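Local atomic coordinates of prolyl endopeptidase (Myxococcus xanthus, PDB entry 2BKL), a protein that probably hydrolyses oligopeptides at the carboxyl side of proline, and to a lesser extent of alanine, as a serine peptidase of the S9A family. Residues P173-T176 against G181-Y184; T203-T208 against S214-V219; W126-S129 against K134-F137. One frame throughout, in Å; residues are numbered along the deposited sequence.

Overall arrangement
All three contacts are antiparallel hairpins in the beta-propeller domain, and show how neighbouring propeller blades are built and joined. Contacts 1 and 2 lie in one four-stranded sheet, their centres about 10 Å apart; Tyr184 OH reaches Asp216 OD2 at 2.5 Å, and Thr176 OG1 reaches Tyr206 OH at 2.7 Å. Contact 3 belongs to the preceding sheet, its centre about 9 Å from that of contact 1, and Trp175 NE1 probably donates to Ala127 O at 2.9 Å. Contacts 2 and 3, with centres about 17 Å apart and nearest atoms about 8 Å apart, do not touch. The side chain of Trp126 remains about 14 Å from the bound benzyloxycarbonyl-alanyl-proline, whose pocket includes Lys169 and Tyr170.

Contact 1. Residues P173-T176 against G181-Y184; sequences PKWT and GFYY
Lys174 and Tyr183 form the hydrogen-bonded pair of a short antiparallel hairpin, and the backbone bonds around them set its register. Lys174 N donates to Tyr183 O over 2.9 Å, and the return bond, from Tyr183 N to Lys174 O, is also 2.9 Å long. Nearer the turn, Thr176 N meets Gly181 O at 3.1 Å. A C-H...O contact from Phe182 CA to Lys174 O, 3.2 Å, gives that carbonyl a second partner.

Aromatic packing dominates the face that carries Trp175 and Phe182. With CG placed between its own backbone N and carbonyl carbon (chi1 52°), the Phe182 ring presents the edge at CD2 to a face of the indole. This is a T-shaped pair, with the six-membered ring of Trp175 and the ring of Phe182 centred 5.2 Å apart and their planes at 72°. Pro173 adds a CH-pi contact: its CB lies over the face of the Phe182 ring, 3.8 Å from Phe182 CD1.

On the face bearing Lys174 and Tyr183 the CB atoms of the two are neighbours; nearby, Thr176 CG2 comes within 3.7 Å of Tyr183 CE2, the two side chains crossing at about a right angle. The polar ends are engaged outside the two segments: Lys174 NZ bonds to the carbonyls of Thr172 and Ser232 and pairs with Glu185, Thr176 OG1 bonds to both Asp178 and Tyr206 OH, and Tyr183 OH bonds a buffer molecule, MES.

The chemistry is thus divided. Main-chain bonds fix the alignment of the strands, while Pro173 CB over a face of Phe182, and the edge of Phe182 against a face of Trp175, make a surface that packs on Ala136 of the adjoining sheet. It is apolar apart from the indole N-H, which is satisfied by Ala127 O of that sheet.

Contact 2. Residues T203-T208 against S214-V219; sequences TIRYHT and SKDTVV
Thr203 begins the strand by touching Val218 methyl to methyl, CG2 to CG1 at 3.7 Å. At Ile204 the backbone takes over: its carbonyl O accepts from Val219 N at 2.8 Å, while Ile204 CG2 rests against Val219 CB and CG1. Arg205 faces Val218 in a non-hydrogen-bonded pair, and its CA approaches Thr217 O at 3.0 Å in a C-H...O contact. Its guanidinium group has Asp216 CB over the centre of one face. Asp216 OD2 lies well out of the guanidinium plane, so its salt bridge with Arg205 NH2, at 3.8 Å, is long and purely electrostatic. Both NH2 and OD2 hydrogen-bond Tyr184 OH, which thus joins the arginine and the aspartate.

Tyr206 pairs with Thr217, its N donating to Thr217 O at 3.0 Å; the reverse bond is weak. Its CB packs near Thr217 OG1, and the phenol ring leads away toward Tyr183, which it meets edge-to-face, while its OH bonds Thr176 OG1. His207 then adds a side-chain hydrogen bond. Its CG, anti to the backbone N (chi1 179°), places the ring beside Asp216, and the turn about chi2 directs ND1 to Asp216 OD1 for a 2.7 Å bond, 173° at the hydrogen. The oxygen lies in the imidazole plane and uses its syn lone pair, although ring and carboxylate planes differ by 53°. Since NE2 also bonds to Asp163, two carboxylates would be expected to favour a charged imidazolium. Thr208 N joins the same Asp216 through a water, which lies 2.6 Å from OD1.

The strand 203-208 runs between 181-186 and 217-220, the latter being the last strand of the propeller blade, and exchanges backbone bonds with both. Trp186 makes a cation-pi contact with Arg205, Ile165 packs on His207 and Asp216, and strand 229-234 of the next sheet meets Ile204.

Contact 3. Residues W126-S129 against K134-F137; sequences WAVS and KVAF
Ser129 carries OG between its backbone N and carbonyl carbon (chi1 65°), bringing the hydroxyl oxygen in front of Lys134 N, which donates to it at 3.1 Å; the same OG is hydrogen-bonded to Asp131 in the turn. Trp126 and Phe137 share this kind of first torsion, 52° and 67°; their CB atoms meet at 3.9 Å while the two rings lead away from the opposite strand. The side-chain bond at Ser129 closes the hairpin next to its turn, where Ser129 N also donates to Lys134 O at 2.9 Å. Further along, Ala127 and Ala136 exchange a pair of backbone bonds: Ala127 N approaches Ala136 O at 2.8 Å, and Ala136 N returns to Ala127 O. Val128 and Val135 pack beside them, CG2 to CG2 at 4.0 Å.

Of the two sheet faces, the one with Trp126, Val128 and Val135 is covered by Phe83 of strand 81-87, in the preceding blade. The Ala127-Ala136 face receives Pro173 and Trp175 of the following blade. Strand 148-153 continues the sheet beyond 134-141, where Asp153 takes the Lys134 ammonium group in a salt bridge.

Contact 1. Residues P173-T176 against G181-Y184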
loop_
_atom_site.group_PDB
_atom_site.type_symbol
_atom_site.label_atom_id
_atom_site.label_comp_id
_atom_site.label_asym_id
_atom_site.label_seq_id
_atom_site.Cartn_x
_atom_site.Cartn_y
_atom_site.Cartn_z
ATOM N N PRO A 173 -12.666 13.280 2.003
ATOM C CA PRO A 173 -13.409 14.478 2.390
ATOM C C PRO A 173 -12.960 15.077 3.722
ATOM O O PRO A 173 -12.786 14.372 4.740
ATOM C CB PRO A 173 -14.859 13.988 2.474
ATOM C CG PRO A 173 -14.885 12.812 1.512
ATOM C CD PRO A 173 -13.571 12.137 1.756
ATOM N N LYS A 174 -12.744 16.392 3.694
ATOM C CA LYS A 174 -12.451 17.192 4.885
ATOM C C LYS A 174 -13.667 18.058 5.194
ATOM O O LYS A 174 -13.858 19.096 4.580
ATOM C CB LYS A 174 -11.250 18.110 4.671
ATOM C CG LYS A 174 -9.859 17.571 5.017
ATOM C CD LYS A 174 -9.404 16.454 4.132
ATOM C CE LYS A 174 -9.219 16.855 2.684
ATOM N NZ LYS A 174 -8.497 15.775 1.886
ATOM N N TRP A 175 -14.481 17.616 6.143
ATOM C CA TRP A 175 -15.650 18.360 6.589
ATOM C C TRP A 175 -15.275 19.645 7.313
ATOM O O TRP A 175 -14.352 19.656 8.136
ATOM C CB TRP A 175 -16.484 17.515 7.511
ATOM C CG TRP A 175 -17.168 16.359 6.914
ATOM C CD1 TRP A 175 -16.740 15.068 6.878
ATOM C CD2 TRP A 175 -18.482 16.366 6.343
ATOM N NE1 TRP A 175 -17.692 14.282 6.282
ATOM C CE2 TRP A 175 -18.779 15.053 5.961
ATOM C CE3 TRP A 175 -19.443 17.363 6.114
ATOM C CZ2 TRP A 175 -19.994 14.704 5.357
ATOM C CZ3 TRP A 175 -20.632 17.025 5.523
ATOM C CH2 TRP A 175 -20.904 15.698 5.161
ATOM N N THR A 176 -15.963 20.729 7.006
ATOM C CA THR A 176 -15.823 21.938 7.814
ATOM C C THR A 176 -16.506 21.769 9.166
ATOM O O THR A 176 -17.386 20.940 9.301
ATOM C CB THR A 176 -16.355 23.169 7.078
ATOM O OG1 THR A 176 -17.572 22.858 6.396
ATOM C CG2 THR A 176 -15.381 23.571 5.958
ATOM N N GLY A 181 -20.573 20.986 4.634
ATOM C CA GLY A 181 -19.958 20.556 3.391
ATOM C C GLY A 181 -18.517 20.153 3.643
ATOM O O GLY A 181 -18.034 20.101 4.803
ATOM N N PHE A 182 -17.812 19.796 2.585
ATOM C CA PHE A 182 -16.461 19.285 2.726
ATOM C C PHE A 182 -15.573 19.687 1.542
ATOM O O PHE A 182 -16.042 19.880 0.404
ATOM C CB PHE A 182 -16.476 17.774 2.883
ATOM C CG PHE A 182 -17.256 17.043 1.823
ATOM C CD1 PHE A 182 -16.675 16.766 0.566
ATOM C CD2 PHE A 182 -18.533 16.562 2.089
ATOM C CE1 PHE A 182 -17.413 16.071 -0.400
ATOM C CE2 PHE A 182 -19.259 15.855 1.108
ATOM C CZ PHE A 182 -18.687 15.609 -0.105
ATOM N N TYR A 183 -14.289 19.859 1.832
ATOM C CA TYR A 183 -13.242 19.979 0.813
ATOM C C TYR A 183 -12.869 18.607 0.302
ATOM O O TYR A 183 -12.847 17.639 1.053
ATOM C CB TYR A 183 -11.997 20.625 1.415
ATOM C CG TYR A 183 -12.178 22.073 1.819
ATOM C CD1 TYR A 183 -11.991 23.121 0.906
ATOM C CD2 TYR A 183 -12.493 22.418 3.130
ATOM C CE1 TYR A 183 -12.135 24.410 1.270
ATOM C CE2 TYR A 183 -12.673 23.730 3.490
ATOM C CZ TYR A 183 -12.474 24.721 2.561
ATOM O OH TYR A 183 -12.619 26.049 2.887
ATOM N N TYR A 184 -12.538 18.505 -0.972
ATOM C CA TYR A 184 -12.147 17.215 -1.535
ATOM C C TYR A 184 -11.368 17.399 -2.830
ATOM O O TYR A 184 -11.420 18.445 -3.472
ATOM C CB TYR A 184 -13.371 16.300 -1.775
ATOM C CG TYR A 184 -14.278 16.813 -2.870
ATOM C CD1 TYR A 184 -15.113 17.911 -2.689
ATOM C CD2 TYR A 184 -14.218 16.279 -4.139
ATOM C CE1 TYR A 184 -15.912 18.406 -3.725
ATOM C CE2 TYR A 184 -15.022 16.763 -5.173
ATOM C CZ TYR A 184 -15.848 17.841 -4.969
ATOM O OH TYR A 184 -16.625 18.332 -5.993
#

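Contact 2. Residues T203-T208 against S214-V219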
loop_
_atom_site.group_PDB
_atom_site.type_symbol
_atom_site.label_atom_id
_atom_site.label_comp_id
_atom_site.label_asym_id
_atom_site.label_seq_id
_atom_site.Cartn_x
_atom_site.Cartn_y
_atom_site.Cartn_z
ATOM N N THR A 203 -8.115 18.648 -8.867
ATOM C CA THR A 203 -8.456 19.955 -8.390
ATOM C C THR A 203 -8.983 19.853 -6.969
ATOM O O THR A 203 -9.583 18.854 -6.601
ATOM C CB THR A 203 -9.533 20.520 -9.333
ATOM O OG1 THR A 203 -9.001 20.500 -10.681
ATOM C CG2 THR A 203 -9.799 21.938 -9.066
ATOM N N ILE A 204 -8.785 20.878 -6.162
ATOM C CA ILE A 204 -9.463 20.922 -4.874
ATOM C C ILE A 204 -10.754 21.702 -5.015
ATOM O O ILE A 204 -10.722 22.806 -5.541
ATOM C CB ILE A 204 -8.596 21.551 -3.780
ATOM C CG1 ILE A 204 -7.203 20.926 -3.724
ATOM C CG2 ILE A 204 -9.316 21.481 -2.420
ATOM C CD1 ILE A 204 -7.132 19.446 -3.515
ATOM N N ARG A 205 -11.868 21.091 -4.598
ATOM C CA ARG A 205 -13.188 21.716 -4.621
ATOM C C ARG A 205 -13.830 21.693 -3.233
ATOM O O ARG A 205 -13.368 20.994 -2.350
ATOM C CB ARG A 205 -14.094 21.036 -5.641
ATOM C CG ARG A 205 -13.517 21.118 -7.072
ATOM C CD ARG A 205 -14.581 21.105 -8.154
ATOM N NE ARG A 205 -15.468 19.957 -8.041
ATOM C CZ ARG A 205 -16.491 19.723 -8.875
ATOM N NH1 ARG A 205 -16.707 20.551 -9.901
ATOM N NH2 ARG A 205 -17.286 18.678 -8.694
ATOM N N TYR A 206 -14.877 22.490 -3.061
ATOM C CA TYR A 206 -15.685 22.477 -1.838
ATOM C C TYR A 206 -17.093 22.132 -2.237
ATOM O O TYR A 206 -17.683 22.793 -3.103
ATOM C CB TYR A 206 -15.686 23.803 -1.076
ATOM C CG TYR A 206 -16.432 23.698 0.244
ATOM C CD1 TYR A 206 -15.798 23.224 1.360
ATOM C CD2 TYR A 206 -17.766 24.033 0.363
ATOM C CE1 TYR A 206 -16.459 23.076 2.571
ATOM C CE2 TYR A 206 -18.440 23.896 1.570
ATOM C CZ TYR A 206 -17.769 23.426 2.678
ATOM O OH TYR A 206 -18.455 23.286 3.868
ATOM N N HIS A 207 -17.649 21.112 -1.613
ATOM C CA HIS A 207 -19.023 20.714 -1.873
ATOM C C HIS A 207 -19.889 21.138 -0.688
ATOM O O HIS A 207 -19.647 20.727 0.453
ATOM C CB HIS A 207 -19.165 19.216 -2.076
ATOM C CG HIS A 207 -20.581 18.821 -2.312
ATOM N ND1 HIS A 207 -21.313 19.369 -3.334
ATOM C CD2 HIS A 207 -21.428 18.033 -1.616
ATOM C CE1 HIS A 207 -22.548 18.902 -3.284
ATOM N NE2 HIS A 207 -22.649 18.085 -2.259
ATOM N N THR A 208 -20.878 21.979 -0.952
ATOM C CA THR A 208 -21.882 22.325 0.052
ATOM C C THR A 208 -23.005 21.289 0.002
ATOM O O THR A 208 -23.575 21.041 -1.073
ATOM C CB THR A 208 -22.431 23.724 -0.234
ATOM O OG1 THR A 208 -21.397 24.724 -0.071
ATOM C CG2 THR A 208 -23.547 24.095 0.785
ATOM N N SER A 214 -22.010 20.611 -9.634
ATOM C CA SER A 214 -21.517 21.557 -10.652
ATOM C C SER A 214 -21.273 22.977 -10.097
ATOM O O SER A 214 -20.471 23.738 -10.672
ATOM C CB SER A 214 -22.485 21.642 -11.831
ATOM O OG SER A 214 -23.640 22.348 -11.427
ATOM N N LYS A 215 -21.941 23.319 -8.989
ATOM C CA LYS A 215 -21.747 24.601 -8.306
ATOM C C LYS A 215 -20.605 24.590 -7.287
ATOM O O LYS A 215 -20.297 25.625 -6.695
ATOM C CB LYS A 215 -23.040 25.049 -7.604
ATOM C CG LYS A 215 -24.264 25.144 -8.508
ATOM C CD LYS A 215 -25.512 25.505 -7.718
ATOM C CE LYS A 215 -26.704 25.761 -8.625
ATOM N NZ LYS A 215 -27.864 26.278 -7.844
ATOM N N ASP A 216 -19.957 23.440 -7.097
ATOM C CA ASP A 216 -18.859 23.347 -6.135
ATOM C C ASP A 216 -17.796 24.378 -6.459
ATOM O O ASP A 216 -17.458 24.556 -7.634
ATOM C CB ASP A 216 -18.218 21.952 -6.174
ATOM C CG ASP A 216 -19.060 20.891 -5.493
ATOM O OD1 ASP A 216 -20.203 21.185 -5.036
ATOM O OD2 ASP A 216 -18.643 19.710 -5.337
ATOM N N THR A 217 -17.261 25.058 -5.443
ATOM C CA THR A 217 -16.221 26.054 -5.688
ATOM C C THR A 217 -14.897 25.372 -5.971
ATOM O O THR A 217 -14.567 24.327 -5.384
ATOM C CB THR A 217 -16.051 27.088 -4.542
ATOM O OG1 THR A 217 -15.638 26.445 -3.349
ATOM C CG2 THR A 217 -17.372 27.714 -4.174
ATOM N N VAL A 218 -14.149 25.966 -6.886
ATOM C CA VAL A 218 -12.781 25.588 -7.151
ATOM C C VAL A 218 -11.895 26.290 -6.139
ATOM O O VAL A 218 -11.751 27.519 -6.146
ATOM C CB VAL A 218 -12.350 25.952 -8.591
ATOM C CG1 VAL A 218 -10.950 25.488 -8.845
ATOM C CG2 VAL A 218 -13.348 25.340 -9.617
ATOM N N VAL A 219 -11.359 25.492 -5.222
ATOM C CA VAL A 219 -10.511 25.954 -4.148
ATOM C C VAL A 219 -9.057 26.110 -4.581
ATOM O O VAL A 219 -8.381 27.053 -4.196
ATOM C CB VAL A 219 -10.653 24.993 -2.961
ATOM C CG1 VAL A 219 -9.648 25.275 -1.868
ATOM C CG2 VAL A 219 -12.067 25.043 -2.454
HETATM O O HOH W 1 -21.491 23.035 -3.768
#

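Contact 3. Residues W126-S129 against K134-F137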
loop_
_atom_site.group_PDB
_atom_site.type_symbol
_atom_site.label_atom_id
_atom_site.label_comp_id
_atom_site.label_asym_id
_atom_site.label_seq_id
_atom_site.Cartn_x
_atom_site.Cartn_y
_atom_site.Cartn_z
ATOM N N TRP A 126 -14.189 6.728 3.931
ATOM C CA TRP A 126 -15.345 7.338 4.537
ATOM C C TRP A 126 -14.911 8.380 5.561
ATOM O O TRP A 126 -13.862 8.236 6.198
ATOM C CB TRP A 126 -16.294 6.291 5.142
ATOM C CG TRP A 126 -15.645 5.328 6.078
ATOM C CD1 TRP A 126 -15.038 4.142 5.741
ATOM C CD2 TRP A 126 -15.584 5.413 7.512
ATOM N NE1 TRP A 126 -14.577 3.513 6.870
ATOM C CE2 TRP A 126 -14.899 4.266 7.968
ATOM C CE3 TRP A 126 -16.037 6.337 8.456
ATOM C CZ2 TRP A 126 -14.650 4.030 9.328
ATOM C CZ3 TRP A 126 -15.768 6.098 9.803
ATOM C CH2 TRP A 126 -15.092 4.956 10.216
ATOM N N ALA A 127 -15.710 9.432 5.738
ATOM C CA ALA A 127 -15.396 10.549 6.615
ATOM C C ALA A 127 -16.688 10.998 7.250
ATOM O O ALA A 127 -17.643 11.361 6.548
ATOM C CB ALA A 127 -14.755 11.705 5.841
ATOM N N VAL A 128 -16.739 10.983 8.571
ATOM C CA VAL A 128 -17.912 11.372 9.319
ATOM C C VAL A 128 -17.882 12.875 9.563
ATOM O O VAL A 128 -16.841 13.455 9.928
ATOM C CB VAL A 128 -17.959 10.638 10.677
ATOM C CG1 VAL A 128 -19.304 10.888 11.379
ATOM C CG2 VAL A 128 -17.692 9.152 10.490
ATOM N N SER A 129 -19.021 13.535 9.436
ATOM C CA SER A 129 -19.133 14.961 9.737
ATOM C C SER A 129 -18.939 15.181 11.244
ATOM O O SER A 129 -19.120 14.284 12.059
ATOM C CB SER A 129 -20.477 15.503 9.257
ATOM O OG SER A 129 -21.550 14.920 9.980
ATOM N N LYS A 134 -23.775 12.924 9.359
ATOM C CA LYS A 134 -23.578 12.593 7.947
ATOM C C LYS A 134 -22.275 11.823 7.778
ATOM O O LYS A 134 -21.306 12.027 8.526
ATOM C CB LYS A 134 -23.471 13.866 7.072
ATOM C CG LYS A 134 -24.602 14.859 7.195
ATOM C CD LYS A 134 -25.930 14.348 6.674
ATOM C CE LYS A 134 -26.985 15.457 6.700
ATOM N NZ LYS A 134 -28.282 14.960 6.215
ATOM N N VAL A 135 -22.227 10.931 6.792
ATOM C CA VAL A 135 -20.972 10.282 6.407
ATOM C C VAL A 135 -20.828 10.448 4.917
ATOM O O VAL A 135 -21.739 10.066 4.154
ATOM C CB VAL A 135 -20.908 8.788 6.820
ATOM C CG1 VAL A 135 -19.604 8.128 6.368
ATOM C CG2 VAL A 135 -21.057 8.666 8.327
ATOM N N ALA A 136 -19.702 10.989 4.488
ATOM C CA ALA A 136 -19.319 11.038 3.087
ATOM C C ALA A 136 -18.434 9.831 2.812
ATOM O O ALA A 136 -17.534 9.532 3.590
ATOM C CB ALA A 136 -18.574 12.325 2.807
ATOM N N PHE A 137 -18.680 9.124 1.723
ATOM C CA PHE A 137 -18.020 7.857 1.476
ATOM C C PHE A 137 -17.899 7.579 -0.002
ATOM O O PHE A 137 -18.677 8.093 -0.803
ATOM C CB PHE A 137 -18.732 6.707 2.176
ATOM C CG PHE A 137 -20.082 6.408 1.629
ATOM C CD1 PHE A 137 -21.178 7.106 2.089
ATOM C CD2 PHE A 137 -20.279 5.420 0.684
ATOM C CE1 PHE A 137 -22.434 6.864 1.605
ATOM C CE2 PHE A 137 -21.541 5.161 0.215
ATOM C CZ PHE A 137 -22.623 5.908 0.677
#